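Local coordinates for insecticidal crystal protein Cry7Cal (Bacillus thuringiensis, PDB 5ZI1), which acts as an insecticidal delta endotoxin against locusts, probably binding receptors in the insect gut and perforating cell membranes with its helical N-terminal domain, at residues M25-A28 with G29-T32; D54-E57 with S58-N61; T187-C190 with V191-K195; K210-E213 with N214-R217; E221-M225 with V226-L230. All coordinates share one frame; numbering follows the deposited sequence.

Contact 1 (M25-A28 with G29-T32); sequences MGFA and GHGT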
loop_
_atom_site.group_PDB
_atom_site.type_symbol
_atom_site.label_atom_id
_atom_site.label_comp_id
_atom_site.label_asym_id
_atom_site.label_seq_id
_atom_site.Cartn_x
_atom_site.Cartn_y
_atom_site.Cartn_z
ATOM N N MET A 25 4.174 -10.937 -0.419
ATOM C CA MET A 25 4.114 -10.650 1.013
ATOM C C MET A 25 3.982 -11.936 1.825
ATOM O O MET A 25 4.565 -12.059 2.911
ATOM C CB MET A 25 2.946 -9.710 1.329
ATOM C CG MET A 25 2.992 -8.372 0.637
ATOM S SD MET A 25 1.845 -7.177 1.373
ATOM C CE MET A 25 2.418 -7.086 3.058
ATOM N N GLY A 26 3.208 -12.900 1.321
ATOM C CA GLY A 26 3.015 -14.126 2.066
ATOM C C GLY A 26 4.286 -14.935 2.175
ATOM O O GLY A 26 4.500 -15.634 3.164
ATOM N N PHE A 27 5.146 -14.848 1.170
ATOM C CA PHE A 27 6.397 -15.586 1.140
ATOM C C PHE A 27 7.590 -14.716 1.553
ATOM O O PHE A 27 8.741 -15.100 1.328
ATOM C CB PHE A 27 6.591 -16.178 -0.265
ATOM C CG PHE A 27 7.690 -17.215 -0.366
ATOM C CD1 PHE A 27 7.428 -18.554 -0.117
ATOM C CD2 PHE A 27 8.985 -16.857 -0.753
ATOM C CE1 PHE A 27 8.439 -19.504 -0.231
ATOM C CE2 PHE A 27 9.994 -17.797 -0.859
ATOM C CZ PHE A 27 9.724 -19.124 -0.600
ATOM N N ALA A 28 7.349 -13.557 2.162
ATOM C CA ALA A 28 8.445 -12.645 2.455
ATOM C C ALA A 28 9.375 -13.280 3.479
ATOM O O ALA A 28 8.931 -13.701 4.556
ATOM C CB ALA A 28 7.912 -11.311 2.967
ATOM N N GLY A 29 10.665 -13.372 3.128
ATOM C CA GLY A 29 11.685 -13.870 4.019
ATOM C C GLY A 29 11.964 -15.359 3.912
ATOM O O GLY A 29 13.040 -15.801 4.336
ATOM N N HIS A 30 11.027 -16.144 3.363
ATOM C CA HIS A 30 11.235 -17.581 3.212
ATOM C C HIS A 30 12.459 -17.868 2.342
ATOM O O HIS A 30 12.838 -17.075 1.470
ATOM C CB HIS A 30 10.021 -18.255 2.567
ATOM C CG HIS A 30 8.782 -18.295 3.412
ATOM N ND1 HIS A 30 7.944 -17.208 3.560
ATOM C CD2 HIS A 30 8.184 -19.319 4.072
ATOM C CE1 HIS A 30 6.908 -17.546 4.311
ATOM N NE2 HIS A 30 7.029 -18.822 4.634
ATOM N N GLY A 31 13.051 -19.045 2.553
ATOM C CA GLY A 31 14.306 -19.388 1.904
ATOM C C GLY A 31 14.564 -20.870 1.699
ATOM O O GLY A 31 15.718 -21.282 1.561
ATOM N N THR A 32 13.508 -21.685 1.682
ATOM C CA THR A 32 13.640 -23.098 1.353
ATOM C C THR A 32 13.537 -23.284 -0.160
ATOM O O THR A 32 12.863 -22.519 -0.855
ATOM C CB THR A 32 12.568 -23.940 2.060
ATOM O OG1 THR A 32 11.288 -23.690 1.469
ATOM C CG2 THR A 32 12.505 -23.609 3.547
#
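The carbonyl O of Phe27 takes two N-H groups from a single residue. His30 N donates to it at 3.2 Å with an N-H...O angle of 150°, coming in from above the carbonyl plane, and His30 ND1 adds a weak second bond to the same Phe27 O. The backbone bond closes a type II beta turn from Phe27 to His30; Gly29 has a positive phi, at which a CB would be jammed against the carbonyl O of Ala28. The side chains of Phe27 and His30 fold over the turn on one another. CG of Phe27 is trans to its backbone N (chi1 -167°), which carries the ring forward over His30, and His30 CB sits 3.3 Å from the Phe27 ring centroid, over the face, in a CH-pi contact. The two rings form an offset stack, with centroids 4.6 Å apart and planes at 18°. This turn follows the end of helix 13-26 and leads into helix 33-47, two successive helices of the N-terminal domain of the delta endotoxin. Thr32 is the N-cap of the second helix, its OG1 bonded to Gly35 N. The imidazole reaches back past the turn, and its CE1 lies 3.3 Å from Gly26 O. Phe27 also packs on Ile36 and Leu39 of helix 33-47, while His30 O accepts a hydrogen bond from Lys156.

Contact 2 (D54-E57 with S58-N61); sequences DLWE and SFMN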
loop_
_atom_site.group_PDB
_atom_site.type_symbol
_atom_site.label_atom_id
_atom_site.label_comp_id
_atom_site.label_asym_id
_atom_site.label_seq_id
_atom_site.Cartn_x
_atom_site.Cartn_y
_atom_site.Cartn_z
ATOM N N ASP A 54 -0.741 -11.838 -21.874
ATOM C CA ASP A 54 -1.988 -11.077 -21.721
ATOM C C ASP A 54 -1.921 -10.055 -20.587
ATOM O O ASP A 54 -2.376 -8.914 -20.746
ATOM C CB ASP A 54 -3.168 -12.022 -21.484
ATOM C CG ASP A 54 -3.631 -12.725 -22.756
ATOM O OD1 ASP A 54 -3.008 -12.528 -23.819
ATOM O OD2 ASP A 54 -4.627 -13.482 -22.693
ATOM N N LEU A 55 -1.358 -10.444 -19.434
ATOM C CA LEU A 55 -1.339 -9.542 -18.282
ATOM C C LEU A 55 -0.404 -8.365 -18.517
ATOM O O LEU A 55 -0.722 -7.227 -18.148
ATOM C CB LEU A 55 -0.940 -10.299 -17.014
ATOM C CG LEU A 55 -1.210 -9.546 -15.705
ATOM C CD1 LEU A 55 -2.706 -9.340 -15.516
ATOM C CD2 LEU A 55 -0.633 -10.274 -14.505
ATOM N N TRP A 56 0.747 -8.605 -19.146
ATOM C CA TRP A 56 1.671 -7.498 -19.378
ATOM C C TRP A 56 1.125 -6.527 -20.415
ATOM O O TRP A 56 1.405 -5.324 -20.342
ATOM C CB TRP A 56 3.036 -8.019 -19.810
ATOM C CG TRP A 56 3.652 -9.016 -18.868
ATOM C CD1 TRP A 56 3.468 -10.367 -18.876
ATOM C CD2 TRP A 56 4.569 -8.745 -17.790
ATOM N NE1 TRP A 56 4.198 -10.954 -17.870
ATOM C CE2 TRP A 56 4.886 -9.981 -17.192
ATOM C CE3 TRP A 56 5.157 -7.579 -17.281
ATOM C CZ2 TRP A 56 5.788 -10.092 -16.116
ATOM C CZ3 TRP A 56 6.057 -7.693 -16.195
ATOM C CH2 TRP A 56 6.357 -8.938 -15.635
ATOM N N GLU A 57 0.351 -7.020 -21.384
ATOM C CA GLU A 57 -0.360 -6.107 -22.276
ATOM C C GLU A 57 -1.344 -5.245 -21.495
ATOM O O GLU A 57 -1.420 -4.028 -21.710
ATOM C CB GLU A 57 -1.088 -6.885 -23.371
ATOM C CG GLU A 57 -0.197 -7.620 -24.369
ATOM C CD GLU A 57 -0.991 -8.620 -25.225
ATOM O OE1 GLU A 57 -2.187 -8.861 -24.923
ATOM O OE2 GLU A 57 -0.423 -9.163 -26.200
ATOM N N SER A 58 -2.099 -5.853 -20.578
ATOM C CA SER A 58 -3.034 -5.084 -19.763
ATOM C C SER A 58 -2.315 -4.055 -18.901
ATOM O O SER A 58 -2.823 -2.942 -18.714
ATOM C CB SER A 58 -3.855 -6.015 -18.876
ATOM O OG SER A 58 -4.429 -7.061 -19.631
ATOM N N PHE A 59 -1.155 -4.422 -18.329
ATOM C CA PHE A 59 -0.339 -3.452 -17.603
ATOM C C PHE A 59 -0.087 -2.221 -18.457
ATOM O O PHE A 59 -0.311 -1.087 -18.023
ATOM C CB PHE A 59 1.011 -4.061 -17.186
ATOM C CG PHE A 59 0.953 -4.991 -16.013
ATOM C CD1 PHE A 59 -0.107 -4.964 -15.108
ATOM C CD2 PHE A 59 1.973 -5.899 -15.809
ATOM C CE1 PHE A 59 -0.135 -5.833 -14.021
ATOM C CE2 PHE A 59 1.952 -6.775 -14.733
ATOM C CZ PHE A 59 0.894 -6.741 -13.834
ATOM N N MET A 60 0.405 -2.426 -19.676
ATOM C CA MET A 60 0.683 -1.296 -20.553
ATOM C C MET A 60 -0.592 -0.540 -20.925
ATOM O O MET A 60 -0.615 0.695 -20.879
ATOM C CB MET A 60 1.419 -1.783 -21.801
ATOM C CG MET A 60 2.835 -2.245 -21.489
ATOM S SD MET A 60 3.802 -2.721 -22.931
ATOM C CE MET A 60 3.450 -4.468 -23.027
ATOM N N ASN A 61 -1.664 -1.254 -21.281
ATOM C CA ASN A 61 -2.895 -0.582 -21.723
ATOM C C ASN A 61 -3.499 0.263 -20.613
ATOM O O ASN A 61 -3.827 1.433 -20.824
ATOM C CB ASN A 61 -3.918 -1.597 -22.225
ATOM C CG ASN A 61 -3.534 -2.196 -23.568
ATOM O OD1 ASN A 61 -2.878 -1.545 -24.395
ATOM N ND2 ASN A 61 -3.930 -3.447 -23.790
#
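Residues 54 to 61 form two regular alpha-helical turns: each N-H from Ser58 to Asn61 bonds the carbonyl four residues earlier, as in Phe59 N to Leu55 O at 2.8 Å. On this scaffold the main side-chain contact runs from Phe59 to Trp56, three residues before it. The edge of the Phe59 ring is directed at the face of the Trp56 indole, with planes at 87° and centroids 5.7 Å apart for the six-membered ring, an offset edge-to-face pair. The nearest side-chain atoms are Trp56 CE3 and Phe59 CD2, 3.9 Å apart; Phe59 CE2 is the atom over the indole face, offset toward the rim. Leu55 supports the same phenyl ring from one turn back. Its CG is trans to the backbone N (chi1 -166°), turning the isobutyl group along the helix until CD2 stands 3.9 Å from Phe59 CZ. The Phe59 ring also lies with one face over Leu55 O, which is 3.5 Å from Phe59 CG, and this is the carbonyl that accepts Phe59 N. Met60 doubles back at chi3 (-91°), bringing CE to 3.5 Å from Trp56 O. Beyond this stretch, Phe59 meets Thr142 and Gln146 of helix 141-165 and Met13 and Ser17 of helix 13-26, while Trp56 meets the ring of Trp48. Aromatic and aliphatic groups spaced three and four residues apart make a continuous apolar stripe, the usual pattern of an amphipathic helix, here one in the alpha-helical bundle of a Cry toxin's N-terminal domain.

Contact 3 (T187-C190 with V191-K195); sequences TDHC and VKWYK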
loop_
_atom_site.group_PDB
_atom_site.type_symbol
_atom_site.label_atom_id
_atom_site.label_comp_id
_atom_site.label_asym_id
_atom_site.label_seq_id
_atom_site.Cartn_x
_atom_site.Cartn_y
_atom_site.Cartn_z
ATOM N N THR A 187 13.785 1.136 -6.993
ATOM C CA THR A 187 12.960 1.974 -6.127
ATOM C C THR A 187 12.973 3.423 -6.591
ATOM O O THR A 187 11.922 4.061 -6.679
ATOM C CB THR A 187 13.462 1.871 -4.684
ATOM O OG1 THR A 187 13.440 0.501 -4.261
ATOM C CG2 THR A 187 12.618 2.716 -3.744
ATOM N N ASP A 188 14.166 3.968 -6.884
ATOM C CA ASP A 188 14.256 5.362 -7.320
ATOM C C ASP A 188 13.497 5.583 -8.615
ATOM O O ASP A 188 12.819 6.600 -8.785
ATOM C CB ASP A 188 15.708 5.778 -7.525
ATOM C CG ASP A 188 16.466 5.976 -6.225
ATOM O OD1 ASP A 188 15.842 5.907 -5.141
ATOM O OD2 ASP A 188 17.698 6.210 -6.305
ATOM N N HIS A 189 13.641 4.665 -9.562
ATOM C CA HIS A 189 12.920 4.802 -10.817
ATOM C C HIS A 189 11.405 4.790 -10.590
ATOM O O HIS A 189 10.684 5.645 -11.116
ATOM C CB HIS A 189 13.342 3.691 -11.781
ATOM C CG HIS A 189 12.713 3.818 -13.127
ATOM N ND1 HIS A 189 13.268 4.578 -14.136
ATOM C CD2 HIS A 189 11.553 3.319 -13.620
ATOM C CE1 HIS A 189 12.486 4.523 -15.200
ATOM N NE2 HIS A 189 11.441 3.765 -14.915
ATOM N N CYS A 190 10.902 3.844 -9.784
ATOM C CA CYS A 190 9.449 3.750 -9.582
ATOM C C CYS A 190 8.900 4.990 -8.894
ATOM O O CYS A 190 7.825 5.481 -9.254
ATOM C CB CYS A 190 9.080 2.504 -8.776
ATOM S SG CYS A 190 9.451 0.948 -9.614
ATOM N N VAL A 191 9.619 5.521 -7.909
ATOM C CA VAL A 191 9.106 6.684 -7.194
ATOM C C VAL A 191 9.088 7.901 -8.104
ATOM O O VAL A 191 8.067 8.584 -8.223
ATOM C CB VAL A 191 9.916 6.920 -5.909
ATOM C CG1 VAL A 191 9.564 8.252 -5.282
ATOM C CG2 VAL A 191 9.613 5.803 -4.935
ATOM N N LYS A 192 10.207 8.168 -8.791
ATOM C CA LYS A 192 10.308 9.322 -9.683
ATOM C C LYS A 192 9.167 9.363 -10.698
ATOM O O LYS A 192 8.503 10.390 -10.862
ATOM C CB LYS A 192 11.663 9.291 -10.393
ATOM C CG LYS A 192 11.785 10.146 -11.647
ATOM C CD LYS A 192 13.148 9.868 -12.316
ATOM C CE LYS A 192 13.539 10.939 -13.336
ATOM N NZ LYS A 192 13.627 12.282 -12.696
ATOM N N TRP A 193 8.919 8.253 -11.388
ATOM C CA TRP A 193 7.887 8.261 -12.412
ATOM C C TRP A 193 6.478 8.114 -11.848
ATOM O O TRP A 193 5.529 8.556 -12.502
ATOM C CB TRP A 193 8.199 7.191 -13.457
ATOM C CG TRP A 193 9.328 7.674 -14.319
ATOM C CD1 TRP A 193 10.662 7.466 -14.116
ATOM C CD2 TRP A 193 9.226 8.520 -15.467
ATOM N NE1 TRP A 193 11.391 8.103 -15.079
ATOM C CE2 TRP A 193 10.535 8.756 -15.926
ATOM C CE3 TRP A 193 8.150 9.090 -16.164
ATOM C CZ2 TRP A 193 10.804 9.535 -17.049
ATOM C CZ3 TRP A 193 8.421 9.864 -17.280
ATOM C CH2 TRP A 193 9.737 10.079 -17.707
ATOM N N TYR A 194 6.316 7.555 -10.642
ATOM C CA TYR A 194 5.030 7.677 -9.954
ATOM C C TYR A 194 4.694 9.141 -9.718
ATOM O O TYR A 194 3.576 9.594 -10.001
ATOM C CB TYR A 194 5.043 6.927 -8.617
ATOM C CG TYR A 194 3.777 7.178 -7.791
ATOM C CD1 TYR A 194 2.601 6.520 -8.094
ATOM C CD2 TYR A 194 3.766 8.089 -6.733
ATOM C CE1 TYR A 194 1.429 6.756 -7.385
ATOM C CE2 TYR A 194 2.601 8.328 -5.992
ATOM C CZ TYR A 194 1.430 7.656 -6.336
ATOM O OH TYR A 194 0.247 7.849 -5.645
ATOM N N LYS A 195 5.663 9.897 -9.192
ATOM C CA LYS A 195 5.450 11.311 -8.901
ATOM C C LYS A 195 5.299 12.142 -10.168
ATOM O O LYS A 195 4.622 13.177 -10.150
ATOM C CB LYS A 195 6.604 11.846 -8.056
ATOM C CG LYS A 195 6.599 11.343 -6.617
ATOM C CD LYS A 195 7.754 11.960 -5.822
ATOM C CE LYS A 195 7.788 11.482 -4.367
ATOM N NZ LYS A 195 8.973 12.043 -3.630
#
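Val191, Cys190 and His189 bury the most surface here, each against residues close by along helix 169-202. Val191 lays its CG2 branch back over the preceding turn, 3.4 Å from Thr187 O, the same carbonyl that accepts Val191 N at 3.0 Å. Cys190 takes part mainly through its backbone: its O receives Tyr194 N at 2.9 Å, and Tyr194 CB rests 3.2 Å from that oxygen. Its side chain is turned to the neighbouring helices, where it meets Tyr144 and Ala145 of helix 141-165 and Val226 of helix 208-227, placing the segment inside the helical bundle of the N-terminal toxin domain. His189 is the residue whose ring crosses to the next turn. With CG opposite its backbone N (chi1 -176°), the imidazole swings along the helix until Trp193 CD1 lies over its face, toward the rim, at 3.6 Å from His189 CE1. The planes of the imidazole and the five-membered ring of Trp193 are inclined by 35°, an oblique meeting. At the other end of the same residue, His189 O accepts Trp193 N at 3.2 Å and lies near the plane of the indole, at its edge. The ring of Tyr144 also meets that of His189.

Contact 4 (K210-E213 with N214-R217); sequences KVWE and NYNR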
loop_
_atom_site.group_PDB
_atom_site.type_symbol
_atom_site.label_atom_id
_atom_site.label_comp_id
_atom_site.label_asym_id
_atom_site.label_seq_id
_atom_site.Cartn_x
_atom_site.Cartn_y
_atom_site.Cartn_z
ATOM N N LYS A 210 -13.087 16.469 -12.631
ATOM C CA LYS A 210 -12.632 15.290 -13.350
ATOM C C LYS A 210 -11.106 15.216 -13.410
ATOM O O LYS A 210 -10.555 14.132 -13.603
ATOM C CB LYS A 210 -13.221 15.277 -14.764
ATOM C CG LYS A 210 -13.117 13.935 -15.472
ATOM C CD LYS A 210 -13.841 13.976 -16.803
ATOM C CE LYS A 210 -13.810 12.621 -17.495
ATOM N NZ LYS A 210 -14.785 12.585 -18.634
ATOM N N VAL A 211 -10.413 16.339 -13.261
ATOM C CA VAL A 211 -8.962 16.271 -13.254
ATOM C C VAL A 211 -8.494 15.608 -11.973
ATOM O O VAL A 211 -7.633 14.722 -11.994
ATOM C CB VAL A 211 -8.351 17.668 -13.440
ATOM C CG1 VAL A 211 -6.925 17.695 -12.922
ATOM C CG2 VAL A 211 -8.369 18.046 -14.903
ATOM N N TRP A 212 -9.111 15.971 -10.847
ATOM C CA TRP A 212 -8.806 15.292 -9.596
ATOM C C TRP A 212 -9.128 13.806 -9.670
ATOM O O TRP A 212 -8.330 12.970 -9.234
ATOM C CB TRP A 212 -9.565 15.921 -8.440
ATOM C CG TRP A 212 -9.037 15.391 -7.186
ATOM C CD1 TRP A 212 -7.910 15.808 -6.534
ATOM C CD2 TRP A 212 -9.568 14.309 -6.421
ATOM N NE1 TRP A 212 -7.718 15.066 -5.398
ATOM C CE2 TRP A 212 -8.714 14.131 -5.306
ATOM C CE3 TRP A 212 -10.679 13.476 -6.566
ATOM C CZ2 TRP A 212 -8.939 13.160 -4.344
ATOM C CZ3 TRP A 212 -10.903 12.516 -5.608
ATOM C CH2 TRP A 212 -10.040 12.362 -4.509
ATOM N N GLU A 213 -10.288 13.453 -10.224
ATOM C CA GLU A 213 -10.665 12.046 -10.276
ATOM C C GLU A 213 -9.622 11.220 -11.018
ATOM O O GLU A 213 -9.220 10.149 -10.552
ATOM C CB GLU A 213 -12.039 11.896 -10.924
ATOM C CG GLU A 213 -12.491 10.459 -11.052
ATOM C CD GLU A 213 -14.014 10.352 -11.227
ATOM O OE1 GLU A 213 -14.768 10.712 -10.294
ATOM O OE2 GLU A 213 -14.460 9.926 -12.308
ATOM N N ASN A 214 -9.175 11.701 -12.181
ATOM C CA ASN A 214 -8.170 10.971 -12.949
ATOM C C ASN A 214 -6.851 10.915 -12.189
ATOM O O ASN A 214 -6.132 9.915 -12.247
ATOM C CB ASN A 214 -7.951 11.624 -14.311
ATOM C CG ASN A 214 -9.177 11.538 -15.226
ATOM O OD1 ASN A 214 -10.058 10.691 -15.047
ATOM N ND2 ASN A 214 -9.220 12.417 -16.225
ATOM N N TYR A 215 -6.525 11.993 -11.488
ATOM C CA TYR A 215 -5.343 12.029 -10.647
ATOM C C TYR A 215 -5.454 10.997 -9.527
ATOM O O TYR A 215 -4.542 10.193 -9.311
ATOM C CB TYR A 215 -5.200 13.441 -10.098
ATOM C CG TYR A 215 -4.091 13.652 -9.090
ATOM C CD1 TYR A 215 -4.295 13.382 -7.739
ATOM C CD2 TYR A 215 -2.861 14.187 -9.485
ATOM C CE1 TYR A 215 -3.319 13.620 -6.819
ATOM C CE2 TYR A 215 -1.854 14.419 -8.560
ATOM C CZ TYR A 215 -2.085 14.133 -7.237
ATOM O OH TYR A 215 -1.098 14.363 -6.314
ATOM N N ASN A 216 -6.600 10.961 -8.843
ATOM C CA ASN A 216 -6.744 10.000 -7.762
ATOM C C ASN A 216 -6.789 8.571 -8.283
ATOM O O ASN A 216 -6.296 7.647 -7.616
ATOM C CB ASN A 216 -7.990 10.306 -6.946
ATOM C CG ASN A 216 -8.121 9.390 -5.759
ATOM O OD1 ASN A 216 -7.304 9.452 -4.812
ATOM N ND2 ASN A 216 -9.129 8.495 -5.808
ATOM N N ARG A 217 -7.353 8.366 -9.471
ATOM C CA ARG A 217 -7.403 7.013 -10.009
ATOM C C ARG A 217 -6.006 6.485 -10.302
ATOM O O ARG A 217 -5.736 5.292 -10.128
ATOM C CB ARG A 217 -8.255 6.969 -11.273
ATOM C CG ARG A 217 -8.354 5.570 -11.847
ATOM C CD ARG A 217 -9.272 5.480 -13.062
ATOM N NE ARG A 217 -10.653 5.834 -12.742
ATOM C CZ ARG A 217 -11.231 6.968 -13.119
ATOM N NH1 ARG A 217 -12.497 7.214 -12.786
ATOM N NH2 ARG A 217 -10.536 7.855 -13.831
HETATM O O HOH W 1 -10.704 8.849 -8.435
HETATM O O HOH W 2 -12.711 10.077 -14.375
#
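Here two consecutive turns of helix 208-227 form a mostly buried contact between residues four apart, at a place where the helix faces segments that follow it in the chain. Trp212 and Asn216 pack flat against each other: Asn216 CB sits over the face of the six-membered indole ring, 3.8 Å from its centroid, and the amide plane lies within 5° of the ring plane. The trans chi1 of Trp212 (-169°) brings the indole along the helix over the amide. Asn216 ND2 bonds Phe254 O, and a water bridges it to Glu213 O. One position on, Glu213 and Arg217 make a salt bridge that is long and poorly directed, OE2 to NH1 3.4 Å, with carboxylate and guanidinium planes 85° apart, so the charges meet without a paired, coplanar grip. A second water bridges the pair, donating to Glu213 OE2 at 2.7 Å and accepting from Arg217 NH2, which also gives a weak bond of 3.1 Å to Asn214 OD1. In three-domain Cry toxins the last long helix of the N-terminal domain faces the second domain; consistent with that, Arg217 NH1 has a stronger partner in Asp256, Glu213 OE2 accepts from Tyr272, and Trp212 NE1 bonds Glu283. Beneath these, the backbone stays regular, for instance Asn216 N to Trp212 O at 2.7 Å.

Contact 5 (E221-M225 with V226-L230); sequences EMTIM and VLDLL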
loop_
_atom_site.group_PDB
_atom_site.type_symbol
_atom_site.label_atom_id
_atom_site.label_comp_id
_atom_site.label_asym_id
_atom_site.label_seq_id
_atom_site.Cartn_x
_atom_site.Cartn_y
_atom_site.Cartn_z
ATOM N N GLU A 221 -4.651 3.103 -8.417
ATOM C CA GLU A 221 -4.240 1.914 -9.157
ATOM C C GLU A 221 -2.723 1.706 -9.117
ATOM O O GLU A 221 -2.264 0.565 -8.988
ATOM C CB GLU A 221 -4.747 1.999 -10.592
ATOM C CG GLU A 221 -6.308 1.916 -10.697
ATOM C CD GLU A 221 -6.771 1.622 -12.109
ATOM O OE1 GLU A 221 -5.901 1.324 -12.957
ATOM O OE2 GLU A 221 -7.998 1.687 -12.387
ATOM N N MET A 222 -1.928 2.783 -9.226
ATOM C CA MET A 222 -0.467 2.626 -9.250
ATOM C C MET A 222 0.116 2.341 -7.877
ATOM O O MET A 222 1.215 1.780 -7.787
ATOM C CB MET A 222 0.219 3.860 -9.840
ATOM C CG MET A 222 -0.219 4.145 -11.251
ATOM S SD MET A 222 0.142 2.760 -12.343
ATOM C CE MET A 222 1.930 3.003 -12.532
ATOM N N THR A 223 -0.589 2.734 -6.815
ATOM C CA THR A 223 -0.262 2.229 -5.489
ATOM C C THR A 223 -0.307 0.708 -5.481
ATOM O O THR A 223 0.640 0.046 -5.021
ATOM C CB THR A 223 -1.236 2.827 -4.474
ATOM O OG1 THR A 223 -1.021 4.245 -4.416
ATOM C CG2 THR A 223 -1.050 2.227 -3.084
ATOM N N ILE A 224 -1.388 0.143 -6.037
ATOM C CA ILE A 224 -1.566 -1.302 -6.101
ATOM C C ILE A 224 -0.597 -1.933 -7.093
ATOM O O ILE A 224 -0.045 -3.002 -6.843
ATOM C CB ILE A 224 -3.023 -1.632 -6.479
ATOM C CG1 ILE A 224 -3.989 -1.196 -5.379
ATOM C CG2 ILE A 224 -3.175 -3.115 -6.812
ATOM C CD1 ILE A 224 -5.445 -1.442 -5.736
ATOM N N MET A 225 -0.434 -1.331 -8.262
ATOM C CA MET A 225 0.403 -1.950 -9.286
ATOM C C MET A 225 1.892 -1.775 -9.000
ATOM O O MET A 225 2.675 -2.699 -9.246
ATOM C CB MET A 225 0.067 -1.390 -10.663
ATOM C CG MET A 225 -1.189 -2.018 -11.283
ATOM S SD MET A 225 -1.452 -1.497 -13.001
ATOM C CE MET A 225 -2.397 0.001 -12.724
ATOM N N VAL A 226 2.299 -0.617 -8.470
ATOM C CA VAL A 226 3.722 -0.332 -8.339
ATOM C C VAL A 226 4.173 -0.133 -6.894
ATOM O O VAL A 226 5.058 -0.852 -6.431
ATOM C CB VAL A 226 4.107 0.878 -9.197
ATOM C CG1 VAL A 226 5.610 1.208 -9.004
ATOM C CG2 VAL A 226 3.798 0.578 -10.642
ATOM N N LEU A 227 3.587 0.834 -6.173
ATOM C CA LEU A 227 4.167 1.226 -4.886
ATOM C C LEU A 227 4.163 0.076 -3.882
ATOM O O LEU A 227 5.119 -0.083 -3.105
ATOM C CB LEU A 227 3.431 2.422 -4.289
ATOM C CG LEU A 227 3.298 3.672 -5.131
ATOM C CD1 LEU A 227 2.681 4.811 -4.291
ATOM C CD2 LEU A 227 4.666 4.048 -5.728
ATOM N N ASP A 228 3.093 -0.730 -3.880
ATOM C CA ASP A 228 2.992 -1.832 -2.932
ATOM C C ASP A 228 4.089 -2.868 -3.137
ATOM O O ASP A 228 4.330 -3.682 -2.245
ATOM C CB ASP A 228 1.603 -2.489 -3.031
ATOM C CG ASP A 228 0.487 -1.606 -2.460
ATOM O OD1 ASP A 228 0.794 -0.625 -1.739
ATOM O OD2 ASP A 228 -0.714 -1.895 -2.712
ATOM N N LEU A 229 4.744 -2.869 -4.298
ATOM C CA LEU A 229 5.909 -3.725 -4.507
ATOM C C LEU A 229 7.129 -3.237 -3.735
ATOM O O LEU A 229 7.941 -4.057 -3.306
ATOM C CB LEU A 229 6.273 -3.786 -5.988
ATOM C CG LEU A 229 5.430 -4.606 -6.959
ATOM C CD1 LEU A 229 6.043 -4.436 -8.359
ATOM C CD2 LEU A 229 5.363 -6.076 -6.554
ATOM N N LEU A 230 7.281 -1.917 -3.556
ATOM C CA LEU A 230 8.554 -1.327 -3.126
ATOM C C LEU A 230 8.956 -1.674 -1.693
ATOM O O LEU A 230 10.155 -1.805 -1.424
ATOM C CB LEU A 230 8.532 0.196 -3.298
ATOM C CG LEU A 230 8.267 0.662 -4.736
ATOM C CD1 LEU A 230 8.272 2.172 -4.854
ATOM C CD2 LEU A 230 9.264 0.053 -5.706
HETATM O O HOH W 3 -1.321 -4.005 -3.802
#
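Met222 and Val226 run alongside each other in the same direction, Met222 CE reaching 3.6 Å from Val226 CG2. Two bends in the methionine chain, at chi2 (-59°) and chi3 (-76°), curl its methyl group round to the valine branch. On another side of the helix the side chains of Thr223 and Leu227 cross obliquely, with Leu227 CD1 3.7 Å from Thr223 OG1; that hydroxyl's polar partner is Arg219 O. Asp228 crosses Thr223 in its turn: its carboxylate is pressed to the backbone, CG only 3.1 Å from Thr223 O, and OD1 lies by the Thr223 methyl, CG2. Two acceptors facing each other would probably repel, but OD2 is held by a salt bridge to Arg251 and by a water that donates to it, which should offset the cost. The backbone beneath is not regular. Met222 O accepts two donors, Val226 N at 2.7 Å from above the carbonyl plane and Leu227 N at 3.0 Å within it, and Thr223 O takes Asp228 N at 2.8 Å, five residues on. Val226, with phi -118°, departs from the regular helical angle. The Met222 and Val226 side chains meet Thr142 of helix 141-165, and Ile224 and Asp228 reach helix 13-26. Such paired acceptance and i to i+5 bonding mark a pi-type widening, here in the closing turns of helix 208-227, buried against four other helices of the toxin's helical domain.

Overall arrangement
All five contacts are local and lie in the N-terminal helical domain, but their chemistry follows what each faces. Contacts 4 and 5 share helix 208-227 and are both buried, yet contact 4 mixes an indole with charges and waters facing later segments of the chain, whereas contact 5, whose centre lies about 7 Å from the centre of the chain, is mainly apolar apart from one aspartate. Contact 3 packs directly on contact 5: Cys190 CB lies 3.7 Å from Val226 CG1. Contact 2 touches contact 5 more loosely, through Phe59 and Met225. Contacts 2 and 3, like contact 1, are partly buried and each holds an aromatic pair. Contact 1 differs in being a turn between helices.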